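Side-chain contact in group II chitinase (Ostrinia furnacalis, PDB 6JAV), which probably hydrolyses internal glycosidic bonds of chitin through a family 18 glycosidase catalytic domain, one part of a much longer protein: residues A[290-293]-A[294-298]. Residues are numbered along the deposited sequence; the frame is centred on the assembly and turned at random.
Sequences ICDR and IRNSG
Asp292 and Ser297 meet through a water at the C-terminal end of helix 287-296, which follows strand 284-286 in the TIM-barrel domain of a family 18 glycosidase. The water donates to Asp292 OD2 at 2.8 Å and lies 2.7 Å from Ser297 OG, joining two side chains five residues apart. Asp292 reaches it with CG anti to the backbone N (chi1 -178°), and the same OD2 makes a salt bridge to Arg356, which probably favours the charged carboxylate. Serine suits its place because its short hydroxyl, held beside its own backbone N, meets the water directly.

Along the backbone, Asn296 N donates a hydrogen bond to Asp292 O at 2.8 Å. One step on, Ser297 N still finds Arg293 O at 3.0 Å, but from above the carbonyl plane and with a bent N-H...O angle of 137°, as the chain leaves helical geometry. Gly298 follows with positive phi, which glycine tolerates readily. Arg293 NH1 hydrogen-bonds to Glu289 O, one turn earlier in the helix, while the side chain packs on Leu285 and Trp299.

On another side of the helix, Cys291 forms a disulfide with Cys357. Branched, apolar side chains suit the side that packs on Phe322: Ile290 and Ile294 run alongside each other in the same direction, Ile290 CG2 meeting Ile294 CD1 at 3.9 Å.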
loop_
_atom_site.group_PDB
_atom_site.type_symbol
_atom_site.label_atom_id
_atom_site.label_comp_id
_atom_site.label_asym_id
_atom_site.label_seq_id
_atom_site.Cartn_x
_atom_site.Cartn_y
_atom_site.Cartn_z
ATOM N N ILE A 290 -9.691 12.605 8.559
ATOM C CA ILE A 290 -10.931 12.774 7.789
ATOM C C ILE A 290 -12.150 12.605 8.686
ATOM O O ILE A 290 -13.097 13.403 8.636
ATOM C CB ILE A 290 -10.938 11.754 6.631
ATOM C CG1 ILE A 290 -9.821 12.070 5.643
ATOM C CG2 ILE A 290 -12.319 11.739 5.939
ATOM C CD1 ILE A 290 -9.604 10.942 4.619
ATOM N N CYS A 291 -12.168 11.545 9.506
ATOM C CA CYS A 291 -13.357 11.296 10.310
ATOM C C CYS A 291 -13.597 12.424 11.313
ATOM O O CYS A 291 -14.758 12.765 11.592
ATOM C CB CYS A 291 -13.314 9.904 10.950
ATOM S SG CYS A 291 -11.984 9.602 12.147
ATOM N N ASP A 292 -12.530 13.043 11.821
ATOM C CA ASP A 292 -12.695 14.183 12.720
ATOM C C ASP A 292 -13.286 15.380 11.986
ATOM O O ASP A 292 -14.124 16.109 12.544
ATOM C CB ASP A 292 -11.349 14.567 13.332
ATOM C CG ASP A 292 -11.482 15.732 14.332
ATOM O OD1 ASP A 292 -12.256 15.575 15.280
ATOM O OD2 ASP A 292 -10.815 16.769 14.154
ATOM N N ARG A 293 -12.858 15.623 10.747
ATOM C CA ARG A 293 -13.439 16.717 9.968
ATOM C C ARG A 293 -14.937 16.515 9.769
ATOM O O ARG A 293 -15.724 17.466 9.873
ATOM C CB ARG A 293 -12.736 16.824 8.622
ATOM C CG ARG A 293 -11.416 17.556 8.730
ATOM C CD ARG A 293 -10.411 17.131 7.661
ATOM N NE ARG A 293 -9.199 17.956 7.696
ATOM C CZ ARG A 293 -8.242 17.878 8.626
ATOM N NH1 ARG A 293 -8.307 17.003 9.629
ATOM N NH2 ARG A 293 -7.184 18.685 8.538
ATOM N N ILE A 294 -15.354 15.279 9.511
ATOM C CA ILE A 294 -16.768 14.976 9.325
ATOM C C ILE A 294 -17.522 15.082 10.649
ATOM O O ILE A 294 -18.599 15.689 10.725
ATOM C CB ILE A 294 -16.912 13.583 8.687
ATOM C CG1 ILE A 294 -16.319 13.609 7.266
ATOM C CG2 ILE A 294 -18.364 13.130 8.697
ATOM C CD1 ILE A 294 -16.072 12.218 6.664
ATOM N N ARG A 295 -16.979 14.487 11.714
ATOM C CA ARG A 295 -17.702 14.427 12.983
ATOM C C ARG A 295 -17.783 15.800 13.656
ATOM O O ARG A 295 -18.833 16.162 14.216
ATOM C CB ARG A 295 -17.035 13.404 13.908
ATOM C CG ARG A 295 -17.621 13.322 15.306
ATOM C CD ARG A 295 -16.895 12.259 16.182
ATOM N NE ARG A 295 -17.305 12.377 17.586
ATOM C CZ ARG A 295 -16.531 12.779 18.602
ATOM N NH1 ARG A 295 -15.230 13.083 18.431
ATOM N NH2 ARG A 295 -17.068 12.859 19.824
ATOM N N ASN A 296 -16.703 16.585 13.611
ATOM C CA ASN A 296 -16.587 17.765 14.462
ATOM C C ASN A 296 -16.421 19.082 13.718
ATOM O O ASN A 296 -16.507 20.141 14.353
ATOM C CB ASN A 296 -15.426 17.590 15.450
ATOM C CG ASN A 296 -15.648 16.431 16.394
ATOM O OD1 ASN A 296 -14.793 15.558 16.556
ATOM N ND2 ASN A 296 -16.810 16.412 17.010
ATOM N N SER A 297 -16.173 19.064 12.412
ATOM C CA SER A 297 -16.000 20.281 11.631
ATOM C C SER A 297 -17.036 20.436 10.526
ATOM O O SER A 297 -16.867 21.302 9.664
ATOM C CB SER A 297 -14.584 20.397 11.072
ATOM O OG SER A 297 -13.652 20.465 12.140
ATOM N N GLY A 298 -18.076 19.610 10.512
ATOM C CA GLY A 298 -19.185 19.830 9.600
ATOM C C GLY A 298 -18.915 19.575 8.133
ATOM O O GLY A 298 -19.618 20.133 7.278
HETATM O O HOH W 1 -11.651 18.639 12.298
#